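Local coordinates for CurD (Moorea producens 3L, PDB 5KP7), which probably catalyses a hydroxymethylglutaryl-CoA synthase-type condensation and binds 4'-phosphopantetheine, at residues 248-253 with 288-292; 214-218 with 355-360; 271-275 with 325-330; 27-33 with 199-205; 219-225 with 350-355. The protein carries 3 engineered substitutions. One frame throughout, in Å; residues are numbered along the deposited sequence.

Contacts 2 and 4 pair strands of one mixed sheet, contact 5 joins the loop after strand 208-219 to the turn between strands 343-351 and 355-363, contact 3 lays helix 325-336 against strand 270-273, and contact 1 joins helices 237-258 and 278-293. Along the chain contact 4 closes first; 214-218 and 219-225 then run on through helix 237-258 towards contacts 1 and 3 before 350-360 returns to complete contacts 5 and 2, which share C355. Contact 1 touches contact 2, their centres about 12 Å apart. Contact 3 touches all the others, meeting contact 5 where H274 packs on Y350. Contacts 3 and 5 lie close to the phosphopantetheine pocket, whereas contact 4 lies away from it.

Contact 1 of 5, residues 248-253 with 288-292; sequences CENAYR and MMRRL
M288 and R291 of helix 278-293 meet C248, E249 and Y252 of helix 237-258 in two layers, one apolar and one charged. M288 buries the most surface. Its chain folds back at chi2 and chi3, which brings CE to 3.7 Å from Y252 CB, while M288 CG lies 3.8 Å from C248 SG. Beside it L292 CD1 packs 3.8 Å from Y252 CE2, and the Y252 ring also meets F358 and Y264 edge-to-face.

In the charged layer the R291 guanidinium lies stacked on the E249 carboxylate, the two planes 5° apart, with E249 CG over the centre of the guanidinium face. The salt bridge is accordingly long, E249 OE2 to R291 NE 3.8 Å, and rests on charge alone because no N-H points at the oxygen. R253 binds the same oxygen in the plane of its own guanidinium, its NH2 2.8 Å from E249 OE2, on the anti lone pair. A water bridges R291 NH2 to the backbone O of E249. E249 OE1 has a further salt bridge to a basic side chain of another protein chain. This is a helix-helix packing in which the segment axes cross at -55°, with E249, R253 and R291 forming a salt-bridge network on its partly exposed side.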
# COMPACT_ATOMS: atom_id res chain seq x y z
N CYS A 248 -11.73 1.21 7.91
CA CYS A 248 -11.01 2.31 8.54
C CYS A 248 -11.78 2.74 9.80
O CYS A 248 -11.18 2.87 10.88
CB CYS A 248 -10.80 3.44 7.54
SG CYS A 248 -9.66 4.73 8.08
N GLU A 249 -13.11 2.89 9.67
CA GLU A 249 -13.98 3.22 10.81
C GLU A 249 -13.98 2.14 11.89
O GLU A 249 -13.81 2.45 13.09
CB GLU A 249 -15.41 3.47 10.31
CG GLU A 249 -16.46 3.51 11.41
CD GLU A 249 -17.85 3.95 10.97
OE1 GLU A 249 -18.10 4.21 9.77
OE2 GLU A 249 -18.73 4.06 11.87
N ASN A 250 -14.20 0.89 11.48
CA ASN A 250 -14.44 -0.19 12.46
C ASN A 250 -13.16 -0.68 13.12
O ASN A 250 -13.18 -0.99 14.31
CB ASN A 250 -15.23 -1.35 11.84
CG ASN A 250 -16.70 -1.05 11.70
OD1 ASN A 250 -17.43 -1.00 12.68
ND2 ASN A 250 -17.16 -0.86 10.48
N ALA A 251 -12.05 -0.75 12.40
CA ALA A 251 -10.78 -1.09 13.04
C ALA A 251 -10.36 -0.04 14.09
O ALA A 251 -9.90 -0.37 15.19
CB ALA A 251 -9.69 -1.30 12.00
N TYR A 252 -10.51 1.22 13.73
CA TYR A 252 -10.22 2.30 14.67
C TYR A 252 -11.15 2.24 15.89
O TYR A 252 -10.70 2.44 17.01
CB TYR A 252 -10.25 3.69 14.02
CG TYR A 252 -9.90 4.77 15.02
CD1 TYR A 252 -8.58 4.92 15.46
CD2 TYR A 252 -10.88 5.59 15.59
CE1 TYR A 252 -8.24 5.84 16.43
CE2 TYR A 252 -10.54 6.52 16.55
CZ TYR A 252 -9.23 6.64 16.96
OH TYR A 252 -8.91 7.60 17.91
N ARG A 253 -12.44 1.94 15.68
CA ARG A 253 -13.38 1.83 16.81
C ARG A 253 -12.91 0.75 17.78
O ARG A 253 -12.97 0.94 18.99
CB ARG A 253 -14.80 1.52 16.35
CG ARG A 253 -15.76 1.33 17.53
CD ARG A 253 -17.24 1.33 17.17
NE ARG A 253 -17.62 2.56 16.46
CZ ARG A 253 -17.99 2.63 15.17
NH1 ARG A 253 -18.09 1.55 14.41
NH2 ARG A 253 -18.31 3.81 14.66
N MET A 288 -13.15 10.15 8.35
CA MET A 288 -12.87 9.96 9.76
C MET A 288 -12.98 11.24 10.60
O MET A 288 -13.59 11.24 11.68
CB MET A 288 -11.48 9.36 9.97
CG MET A 288 -11.31 7.95 9.38
SD MET A 288 -12.12 6.67 10.36
CE MET A 288 -10.93 6.51 11.68
N MET A 289 -12.38 12.33 10.10
CA MET A 289 -12.43 13.63 10.80
C MET A 289 -13.87 14.17 10.90
O MET A 289 -14.26 14.68 11.96
CB MET A 289 -11.51 14.65 10.13
CG MET A 289 -10.02 14.39 10.32
SD MET A 289 -9.45 14.57 12.02
CE MET A 289 -9.49 16.34 12.23
N ARG A 290 -14.64 14.06 9.82
CA ARG A 290 -16.06 14.50 9.81
C ARG A 290 -16.86 13.73 10.89
O ARG A 290 -17.58 14.34 11.67
CB ARG A 290 -16.66 14.30 8.40
CG ARG A 290 -17.97 14.97 8.01
CD ARG A 290 -18.15 15.00 6.47
NE ARG A 290 -17.84 13.70 5.84
CZ ARG A 290 -17.35 13.48 4.61
NH1 ARG A 290 -17.12 14.48 3.75
NH2 ARG A 290 -17.09 12.23 4.21
N ARG A 291 -16.70 12.42 10.95
CA ARG A 291 -17.50 11.59 11.87
C ARG A 291 -17.01 11.69 13.33
O ARG A 291 -17.82 11.88 14.25
CB ARG A 291 -17.53 10.15 11.40
CG ARG A 291 -18.56 9.26 12.12
CD ARG A 291 -18.49 7.82 11.62
NE ARG A 291 -17.10 7.42 11.51
CZ ARG A 291 -16.31 6.97 12.51
NH1 ARG A 291 -16.78 6.77 13.75
NH2 ARG A 291 -15.04 6.69 12.24
N LEU A 292 -15.70 11.62 13.55
CA LEU A 292 -15.17 11.54 14.91
C LEU A 292 -15.03 12.91 15.58
O LEU A 292 -15.20 13.02 16.79
CB LEU A 292 -13.82 10.82 14.93
CG LEU A 292 -13.90 9.34 14.55
CD1 LEU A 292 -12.52 8.80 14.24
CD2 LEU A 292 -14.58 8.53 15.65
O HOH W 1 -14.19 5.01 14.16

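Contact 2 of 5, residues 214-218 with 355-360; sequences CNGYY and CSEFYS
G216 and F358 exchange two backbone hydrogen bonds, G216 N to F358 O at 2.9 Å and F358 N to G216 O at 2.8 Å, forming an antiparallel hydrogen-bonded pair. Towards C355, Y218 N donates to S356 O at 3.0 Å, and the S356 hydroxyl also bonds to Y218: OG donates to Y218 O at 2.8 Å, in the carbonyl plane and on a lone pair. A chi1 of 71° places this OG between the backbone N and carbonyl carbon of S356, within reach of the neighbouring strand. At the other end a water joins C214 O to S360 N.

Y217 and E357 form a non-hydrogen-bonded pair, their side chains running side by side in the same direction. The E357 carboxylate carbon sits at the edge of the Y217 ring, CD 3.8 Å from Y217 CD2, with the flat groups turned 65° apart; the polar end of E357 continues to Y139 OH. Between the pairs E357 CG lies 3.3 Å from G216 O.

Strand 208-219 and strand 355-363 are neighbours in the central sheet, and strand 343-351 pairs with the far side of the latter. Helix 237-258 covers the face bearing S356 and F358, while helix 140-154 packs on that of E357 and Y359.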
# COMPACT_ATOMS: atom_id res chain seq x y z
N CYS A 214 -2.12 -2.05 21.74
CA CYS A 214 -2.97 -1.00 21.22
C CYS A 214 -3.26 -1.38 19.79
O CYS A 214 -2.58 -0.94 18.86
CB CYS A 214 -2.27 0.35 21.34
SG CYS A 214 -1.89 0.75 23.08
N ASN A 215 -4.26 -2.26 19.61
CA ASN A 215 -4.59 -2.79 18.30
C ASN A 215 -6.07 -2.95 18.17
O ASN A 215 -6.71 -3.46 19.08
CB ASN A 215 -3.99 -4.18 18.06
CG ASN A 215 -2.48 -4.20 18.18
OD1 ASN A 215 -1.75 -4.18 17.14
ND2 ASN A 215 -1.99 -4.22 19.37
N GLY A 216 -6.62 -2.52 17.04
CA GLY A 216 -7.97 -2.86 16.66
C GLY A 216 -7.95 -3.50 15.28
O GLY A 216 -7.15 -3.14 14.44
N TYR A 217 -8.82 -4.49 15.04
CA TYR A 217 -8.79 -5.17 13.75
C TYR A 217 -10.19 -5.61 13.37
O TYR A 217 -11.08 -5.75 14.23
CB TYR A 217 -7.77 -6.33 13.72
CG TYR A 217 -7.58 -7.02 15.04
CD1 TYR A 217 -8.52 -7.93 15.50
CD2 TYR A 217 -6.42 -6.82 15.81
CE1 TYR A 217 -8.35 -8.58 16.72
CE2 TYR A 217 -6.24 -7.48 17.01
CZ TYR A 217 -7.21 -8.35 17.46
OH TYR A 217 -7.04 -9.01 18.67
N TYR A 218 -10.40 -5.72 12.07
CA TYR A 218 -11.75 -5.91 11.54
C TYR A 218 -11.66 -6.50 10.14
O TYR A 218 -10.93 -6.02 9.28
CB TYR A 218 -12.46 -4.55 11.51
CG TYR A 218 -13.93 -4.59 11.20
CD1 TYR A 218 -14.87 -4.89 12.19
CD2 TYR A 218 -14.39 -4.29 9.92
CE1 TYR A 218 -16.23 -4.92 11.89
CE2 TYR A 218 -15.74 -4.29 9.64
CZ TYR A 218 -16.64 -4.60 10.61
OH TYR A 218 -18.00 -4.57 10.30
N CYS A 355 -9.25 -7.91 5.41
CA CYS A 355 -8.89 -7.78 6.83
C CYS A 355 -8.19 -6.42 7.00
O CYS A 355 -7.67 -5.86 6.04
CB CYS A 355 -8.01 -8.94 7.31
SG CYS A 355 -7.98 -9.10 9.12
N SER A 356 -8.23 -5.88 8.20
CA SER A 356 -7.68 -4.58 8.49
C SER A 356 -7.25 -4.47 9.94
O SER A 356 -7.72 -5.22 10.79
CB SER A 356 -8.70 -3.48 8.16
OG SER A 356 -9.78 -3.47 9.09
N GLU A 357 -6.38 -3.50 10.21
CA GLU A 357 -5.88 -3.27 11.55
C GLU A 357 -5.44 -1.85 11.73
O GLU A 357 -4.83 -1.27 10.83
CB GLU A 357 -4.73 -4.24 11.87
CG GLU A 357 -4.22 -4.19 13.29
CD GLU A 357 -3.48 -5.43 13.75
OE1 GLU A 357 -2.84 -5.34 14.82
OE2 GLU A 357 -3.58 -6.52 13.12
N PHE A 358 -5.76 -1.29 12.89
CA PHE A 358 -5.25 0.02 13.32
C PHE A 358 -4.36 -0.19 14.53
O PHE A 358 -4.72 -0.91 15.47
CB PHE A 358 -6.40 0.98 13.65
CG PHE A 358 -5.94 2.39 13.94
CD1 PHE A 358 -5.45 2.76 15.20
CD2 PHE A 358 -5.95 3.35 12.94
CE1 PHE A 358 -5.00 4.06 15.45
CE2 PHE A 358 -5.49 4.64 13.17
CZ PHE A 358 -5.04 5.00 14.43
N TYR A 359 -3.16 0.42 14.49
CA TYR A 359 -2.18 0.24 15.56
C TYR A 359 -1.30 1.46 15.64
O TYR A 359 -1.51 2.38 14.87
CB TYR A 359 -1.38 -1.04 15.34
CG TYR A 359 -0.63 -1.20 14.03
CD1 TYR A 359 -1.29 -1.48 12.85
CD2 TYR A 359 0.75 -1.21 14.01
CE1 TYR A 359 -0.59 -1.71 11.65
CE2 TYR A 359 1.46 -1.45 12.82
CZ TYR A 359 0.78 -1.73 11.66
OH TYR A 359 1.50 -2.00 10.50
N SER A 360 -0.35 1.50 16.58
CA SER A 360 0.40 2.77 16.78
C SER A 360 1.76 2.57 17.41
O SER A 360 2.03 1.51 17.97
CB SER A 360 -0.44 3.75 17.61
OG SER A 360 -0.71 3.25 18.92
O HOH W 2 0.12 -0.86 18.41

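Contact 3 of 5, residues 271-275 with 325-330; sequences LSFHT and TLFLSL
With CG anti to the backbone N (chi1 172°), L326 sends its CD1 branch against strand 270-273, where it lies 3.5 Å from S272 O and 3.6 Å from F273 C. S329 likewise has OG anti to its backbone N (chi1 179°), directed from the helix at the strand. There it meets the S272 hydroxyl, the two OG atoms 2.9 Å apart in a hydrogen bond that either could donate. S272 OG is also hydrogen-bonded to T333 OG1, one turn further along the helix.

Two waters bridge the segments. One accepts from F273 N and bonds to S329 OG at 2.7 Å, and the other joins H274 ND1 to L326 N, the latter donating. Beyond the strand end, T325 CB approaches the H274 ring obliquely, 3.7 Å from ND1. T325 CG2 packs 3.8 Å from T275 CB, while T325 OG1 turns to the backbone around I321 and M322.

All residues that touch here are buried, so the hydroxyl pair and the two bridging waters satisfy polar groups inside the protein. The water on ND1 probably helps to set the rotation of the H274 imidazole, which lies about 6 Å from the bound phosphopantetheine.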
# COMPACT_ATOMS: atom_id res chain seq x y z
N LEU A 271 -0.52 10.31 10.82
CA LEU A 271 -1.29 9.12 10.42
C LEU A 271 -0.74 8.58 9.12
O LEU A 271 -0.57 9.34 8.16
CB LEU A 271 -2.76 9.49 10.25
CG LEU A 271 -3.47 9.96 11.51
CD1 LEU A 271 -4.77 10.64 11.12
CD2 LEU A 271 -3.71 8.83 12.50
N SER A 272 -0.43 7.28 9.10
CA SER A 272 0.02 6.56 7.91
C SER A 272 -1.02 5.51 7.55
O SER A 272 -1.61 4.88 8.45
CB SER A 272 1.38 5.90 8.13
OG SER A 272 2.42 6.82 7.78
N PHE A 273 -1.25 5.35 6.25
CA PHE A 273 -2.34 4.49 5.76
C PHE A 273 -1.81 3.60 4.65
O PHE A 273 -0.91 4.00 3.89
CB PHE A 273 -3.43 5.35 5.11
CG PHE A 273 -4.19 6.28 6.06
CD1 PHE A 273 -3.65 7.49 6.45
CD2 PHE A 273 -5.50 6.00 6.42
CE1 PHE A 273 -4.40 8.38 7.23
CE2 PHE A 273 -6.25 6.87 7.21
CZ PHE A 273 -5.67 8.06 7.63
N HIS A 274 -2.41 2.40 4.49
CA HIS A 274 -2.30 1.70 3.23
C HIS A 274 -2.79 2.67 2.16
O HIS A 274 -3.87 3.23 2.30
CB HIS A 274 -3.15 0.42 3.20
CG HIS A 274 -3.17 -0.21 1.86
ND1 HIS A 274 -2.01 -0.51 1.20
CD2 HIS A 274 -4.18 -0.48 1.00
CE1 HIS A 274 -2.29 -0.97 0.01
NE2 HIS A 274 -3.59 -0.97 -0.14
N THR A 275 -1.98 2.89 1.11
CA THR A 275 -2.20 3.95 0.14
C THR A 275 -2.28 3.41 -1.29
O THR A 275 -1.28 3.38 -2.02
CB THR A 275 -1.09 5.03 0.29
OG1 THR A 275 -1.11 5.57 1.62
CG2 THR A 275 -1.34 6.19 -0.69
N THR A 325 3.01 -1.08 1.28
CA THR A 325 2.72 0.34 1.12
C THR A 325 2.62 1.07 2.45
O THR A 325 3.17 2.17 2.61
CB THR A 325 1.44 0.59 0.30
OG1 THR A 325 1.51 -0.17 -0.91
CG2 THR A 325 1.31 2.07 -0.03
N LEU A 326 1.93 0.49 3.42
CA LEU A 326 1.84 1.15 4.75
C LEU A 326 3.23 1.36 5.40
O LEU A 326 3.47 2.36 6.08
CB LEU A 326 0.92 0.33 5.69
CG LEU A 326 0.86 0.76 7.15
CD1 LEU A 326 0.30 2.17 7.26
CD2 LEU A 326 -0.04 -0.20 7.93
N PHE A 327 4.15 0.40 5.20
CA PHE A 327 5.49 0.54 5.75
C PHE A 327 6.27 1.62 5.02
O PHE A 327 7.03 2.36 5.66
CB PHE A 327 6.25 -0.79 5.72
CG PHE A 327 5.61 -1.89 6.56
CD1 PHE A 327 4.80 -1.60 7.64
CD2 PHE A 327 5.85 -3.21 6.24
CE1 PHE A 327 4.21 -2.61 8.40
CE2 PHE A 327 5.28 -4.23 7.01
CZ PHE A 327 4.47 -3.91 8.09
N LEU A 328 6.03 1.75 3.72
CA LEU A 328 6.64 2.85 3.00
C LEU A 328 6.08 4.20 3.49
O LEU A 328 6.81 5.18 3.61
CB LEU A 328 6.43 2.72 1.50
CG LEU A 328 7.11 3.83 0.67
CD1 LEU A 328 8.59 3.93 0.95
CD2 LEU A 328 6.79 3.65 -0.79
N SER A 329 4.76 4.23 3.72
CA SER A 329 4.13 5.43 4.27
C SER A 329 4.72 5.82 5.63
O SER A 329 5.05 6.99 5.88
CB SER A 329 2.63 5.24 4.41
OG SER A 329 2.06 6.41 4.96
N LEU A 330 4.94 4.83 6.48
CA LEU A 330 5.65 5.07 7.75
C LEU A 330 7.04 5.68 7.55
O LEU A 330 7.38 6.70 8.17
CB LEU A 330 5.75 3.78 8.58
CG LEU A 330 6.57 3.89 9.86
CD1 LEU A 330 5.99 4.88 10.86
CD2 LEU A 330 6.71 2.49 10.49
O HOH W 3 -0.40 7.18 4.04
O HOH W 4 0.05 -1.69 2.86

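Contact 4 of 5, residues 27-33 with 199-205; sequences QVGIEAL and LLVSDTP
S202 OG is held twice: it donates to E31 OE1 at 2.6 Å, on the anti lone pair of that oxygen, and accepts from T204 N at 3.0 Å, the second bond closing an ST turn at the end of strand 195-202. The E31 chain reaches it fully extended, with CG anti to the backbone N (chi1 173°), and passes alongside L200, whose CD2 lies 3.5 Å from E31 OE2. K161 adds a salt bridge to OE1, so the buried carboxylate oxygen has both a hydroxyl and an ammonium partner, which would probably stabilise its negative charge.

Around this centre the backbones pair antiparallel. G29 and S202 exchange two bonds, while L200 O receives E31 N at 2.8 Å and, weakly, A32 N. L200 N returns a bond to A32 O.

On the face of I30, V201 and L33 the leucine L199 spans two partners: its CD1 is 3.9 Å from I30 CD1 and its CD2 is 3.7 Å from L33 CG. Helix 325-336 covers I30, L33 and L199, and V201 meets helix 140-154. The A32 and L200 side chains, on the other face, meet helix 75-89. P205 folds back over the chain, CB 3.5 Å from G29 N, where the backbone of G29 leaves little room for a side chain.

E31 and A32 opposite L200 make a classic beta bulge, shifting the register by one between neighbouring strands 29-36 and 195-202 of the central mixed sheet.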
# COMPACT_ATOMS: atom_id res chain seq x y z
N GLN A 27 9.80 -3.63 25.89
CA GLN A 27 10.06 -2.80 24.71
C GLN A 27 10.11 -3.69 23.46
O GLN A 27 10.76 -4.74 23.46
CB GLN A 27 11.42 -2.12 24.84
CG GLN A 27 11.46 -0.98 25.82
CD GLN A 27 12.71 -0.15 25.63
OE1 GLN A 27 13.54 -0.08 26.51
NE2 GLN A 27 12.85 0.46 24.46
N VAL A 28 9.46 -3.24 22.40
CA VAL A 28 9.46 -4.00 21.15
C VAL A 28 9.14 -3.05 20.01
O VAL A 28 8.45 -2.06 20.18
CB VAL A 28 8.43 -5.16 21.21
CG1 VAL A 28 7.01 -4.66 21.36
CG2 VAL A 28 8.54 -6.09 19.99
N GLY A 29 9.66 -3.39 18.84
CA GLY A 29 9.27 -2.72 17.60
C GLY A 29 10.31 -2.82 16.52
O GLY A 29 11.06 -3.82 16.45
N ILE A 30 10.37 -1.78 15.69
CA ILE A 30 11.20 -1.82 14.51
C ILE A 30 12.56 -1.27 14.88
O ILE A 30 12.67 -0.09 15.21
CB ILE A 30 10.58 -1.01 13.34
CG1 ILE A 30 9.21 -1.60 12.96
CG2 ILE A 30 11.51 -1.03 12.14
CD1 ILE A 30 8.39 -0.73 12.01
N GLU A 31 13.58 -2.14 14.83
CA GLU A 31 14.99 -1.78 15.06
C GLU A 31 15.62 -1.12 13.85
O GLU A 31 16.45 -0.23 13.98
CB GLU A 31 15.78 -3.05 15.46
CG GLU A 31 17.28 -2.85 15.58
CD GLU A 31 18.07 -4.05 16.06
OE1 GLU A 31 17.53 -4.89 16.82
OE2 GLU A 31 19.27 -4.14 15.68
N ALA A 32 15.23 -1.57 12.66
CA ALA A 32 15.76 -1.02 11.41
C ALA A 32 14.75 -1.20 10.30
O ALA A 32 13.95 -2.14 10.32
CB ALA A 32 17.08 -1.70 11.05
N LEU A 33 14.74 -0.23 9.37
CA LEU A 33 13.79 -0.25 8.27
C LEU A 33 14.55 0.18 7.02
O LEU A 33 15.23 1.22 7.02
CB LEU A 33 12.64 0.75 8.54
CG LEU A 33 11.48 0.86 7.53
CD1 LEU A 33 10.28 1.51 8.18
CD2 LEU A 33 11.83 1.65 6.29
N LEU A 199 11.80 -4.87 7.51
CA LEU A 199 11.79 -4.47 8.92
C LEU A 199 12.57 -5.47 9.75
O LEU A 199 12.31 -6.69 9.67
CB LEU A 199 10.37 -4.43 9.49
CG LEU A 199 9.32 -3.63 8.74
CD1 LEU A 199 7.98 -3.67 9.46
CD2 LEU A 199 9.77 -2.22 8.51
N LEU A 200 13.50 -4.99 10.57
CA LEU A 200 14.11 -5.81 11.59
C LEU A 200 13.38 -5.53 12.87
O LEU A 200 13.27 -4.39 13.26
CB LEU A 200 15.60 -5.49 11.72
CG LEU A 200 16.46 -6.31 12.68
CD1 LEU A 200 16.49 -7.76 12.23
CD2 LEU A 200 17.85 -5.74 12.85
N VAL A 201 12.84 -6.57 13.51
CA VAL A 201 12.02 -6.43 14.69
C VAL A 201 12.75 -7.06 15.90
O VAL A 201 13.26 -8.19 15.82
CB VAL A 201 10.64 -7.10 14.49
CG1 VAL A 201 9.79 -7.04 15.75
CG2 VAL A 201 9.95 -6.44 13.29
N SER A 202 12.76 -6.34 17.03
CA SER A 202 13.51 -6.77 18.20
C SER A 202 13.06 -6.02 19.46
O SER A 202 12.13 -5.20 19.40
CB SER A 202 15.00 -6.48 17.97
OG SER A 202 15.29 -5.10 18.19
N ASP A 203 13.73 -6.31 20.56
CA ASP A 203 13.52 -5.63 21.83
C ASP A 203 14.32 -4.33 21.98
O ASP A 203 14.32 -3.75 23.04
CB ASP A 203 13.77 -6.58 23.01
CG ASP A 203 15.22 -6.99 23.15
OD1 ASP A 203 16.07 -6.62 22.31
OD2 ASP A 203 15.51 -7.71 24.13
N THR A 204 15.04 -3.91 20.93
CA THR A 204 15.65 -2.56 20.90
C THR A 204 15.14 -1.80 19.66
O THR A 204 15.83 -1.71 18.64
CB THR A 204 17.19 -2.62 20.92
OG1 THR A 204 17.66 -3.38 19.81
CG2 THR A 204 17.67 -3.25 22.23
N PRO A 205 13.92 -1.25 19.74
CA PRO A 205 13.27 -0.64 18.57
C PRO A 205 13.78 0.76 18.29
O PRO A 205 13.11 1.74 18.63
CB PRO A 205 11.80 -0.61 18.99
CG PRO A 205 11.83 -0.50 20.45
CD PRO A 205 12.99 -1.36 20.88

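Contact 5 of 5, residues 219-225 with 350-355; sequences GYEVMDT and YGSGCC
The C354 thiol sits over one face of the Y220 ring, its SG 3.6 Å from the ring centroid, displaced toward the rim. Both side chains start between backbone N and carbonyl carbon (Y220 chi1 51°, C354 chi1 76°), which folds the ring back beneath the sulfur. Y220 OH continues to S243 on helix 237-258. V222 CG1 packs against C354 CB.

D224 and Y350 approach from opposite directions with the carboxylate and ring planes 78° apart. Y350 OH donates to D224 OD2 at 2.7 Å; this oxygen lies at the ring edge, in the ring plane, yet the hydroxyl meets it from above the carboxylate plane. The second oxygen, D224 OD1, uses its syn lone pair to accept from G353 N at 2.9 Å. S240 OG also bonds to OD2, so the aspartate ties the tip of the 350-355 turn to the start of helix 237-258. The hydroxyl of S352 lies between two acceptors, D224 OD2 at 3.2 Å and T225 OG1 at 2.9 Å, and its one proton cannot be assigned to either.

Three backbone hydrogen bonds add to this. C354 N donates to Y220 O at 2.8 Å, Y220 N to C354 O, and V222 N to G353 O. The peptide bond between G353 and C354 is cis, and a water links T225 O to S352 O, the latter weakly.

The whole is a cysteine sulfur-aromatic contact beside a carboxylate that is hydrogen-bonded to Y350, G353 and S240, at the edge of the 4'-phosphopantetheine pocket to which S240 belongs.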
# COMPACT_ATOMS: atom_id res chain seq x y z
N GLY A 219 -12.43 -7.55 9.89
CA GLY A 219 -12.42 -8.17 8.59
C GLY A 219 -13.65 -9.05 8.40
O GLY A 219 -14.36 -9.38 9.37
N TYR A 220 -13.89 -9.39 7.15
CA TYR A 220 -15.04 -10.16 6.72
C TYR A 220 -14.80 -10.56 5.27
O TYR A 220 -14.00 -9.92 4.58
CB TYR A 220 -16.35 -9.36 6.87
CG TYR A 220 -16.25 -8.01 6.22
CD1 TYR A 220 -15.76 -6.93 6.93
CD2 TYR A 220 -16.63 -7.81 4.89
CE1 TYR A 220 -15.61 -5.70 6.33
CE2 TYR A 220 -16.48 -6.56 4.28
CZ TYR A 220 -15.97 -5.52 5.01
OH TYR A 220 -15.82 -4.22 4.48
N GLU A 221 -15.48 -11.62 4.82
CA GLU A 221 -15.31 -12.03 3.43
C GLU A 221 -16.07 -11.08 2.48
O GLU A 221 -17.28 -10.84 2.64
CB GLU A 221 -15.78 -13.47 3.22
CG GLU A 221 -15.29 -14.10 1.93
CD GLU A 221 -16.10 -13.73 0.72
OE1 GLU A 221 -17.34 -13.93 0.74
OE2 GLU A 221 -15.52 -13.26 -0.28
N VAL A 222 -15.35 -10.55 1.51
CA VAL A 222 -15.91 -9.63 0.49
C VAL A 222 -15.12 -9.79 -0.81
O VAL A 222 -13.89 -9.93 -0.77
CB VAL A 222 -15.92 -8.18 1.00
CG1 VAL A 222 -14.53 -7.70 1.35
CG2 VAL A 222 -16.60 -7.21 0.01
N MET A 223 -15.81 -9.74 -1.95
CA MET A 223 -15.12 -9.86 -3.24
C MET A 223 -14.78 -8.51 -3.84
O MET A 223 -15.16 -8.21 -4.98
CB MET A 223 -16.00 -10.69 -4.20
CG MET A 223 -16.08 -12.14 -3.78
SD MET A 223 -14.55 -13.05 -3.84
CE MET A 223 -14.12 -12.99 -5.58
N ASP A 224 -14.04 -7.70 -3.09
CA ASP A 224 -13.71 -6.37 -3.58
C ASP A 224 -12.63 -6.40 -4.63
O ASP A 224 -12.81 -5.86 -5.73
CB ASP A 224 -13.43 -5.37 -2.46
CG ASP A 224 -12.30 -5.74 -1.53
OD1 ASP A 224 -12.10 -6.94 -1.20
OD2 ASP A 224 -11.67 -4.77 -1.04
N THR A 225 -11.52 -7.02 -4.32
CA THR A 225 -10.57 -7.36 -5.37
C THR A 225 -9.97 -8.68 -4.97
O THR A 225 -9.98 -9.03 -3.79
CB THR A 225 -9.41 -6.36 -5.54
OG1 THR A 225 -8.45 -6.53 -4.53
CG2 THR A 225 -9.84 -4.90 -5.58
N TYR A 350 -5.06 -2.12 5.46
CA TYR A 350 -6.22 -2.77 4.81
C TYR A 350 -5.71 -3.76 3.80
O TYR A 350 -4.74 -3.46 3.10
CB TYR A 350 -7.10 -1.77 4.06
CG TYR A 350 -8.30 -2.39 3.37
CD1 TYR A 350 -9.41 -2.79 4.10
CD2 TYR A 350 -8.30 -2.64 2.00
CE1 TYR A 350 -10.50 -3.40 3.50
CE2 TYR A 350 -9.40 -3.23 1.39
CZ TYR A 350 -10.49 -3.61 2.14
OH TYR A 350 -11.56 -4.22 1.55
N GLY A 351 -6.35 -4.92 3.69
CA GLY A 351 -6.10 -5.80 2.58
C GLY A 351 -7.44 -6.26 2.03
O GLY A 351 -8.32 -6.66 2.82
N SER A 352 -7.61 -6.21 0.71
CA SER A 352 -8.85 -6.72 0.08
C SER A 352 -9.15 -8.15 0.48
O SER A 352 -8.22 -8.95 0.78
CB SER A 352 -8.69 -6.69 -1.44
OG SER A 352 -8.60 -5.35 -1.85
N GLY A 353 -10.43 -8.48 0.54
CA GLY A 353 -10.84 -9.86 0.76
C GLY A 353 -11.66 -10.25 1.98
O GLY A 353 -12.37 -11.25 1.87
N CYS A 354 -11.58 -9.60 3.14
CA CYS A 354 -10.70 -8.49 3.52
C CYS A 354 -10.29 -8.64 5.00
O CYS A 354 -10.94 -9.39 5.76
CB CYS A 354 -11.40 -7.11 3.34
SG CYS A 354 -12.63 -6.65 4.61
N CYS A 355 -9.25 -7.91 5.41
CA CYS A 355 -8.89 -7.78 6.83
C CYS A 355 -8.19 -6.42 7.00
O CYS A 355 -7.67 -5.86 6.04
CB CYS A 355 -8.01 -8.94 7.31
SG CYS A 355 -7.98 -9.10 9.12
O HOH W 5 -8.04 -10.43 -1.78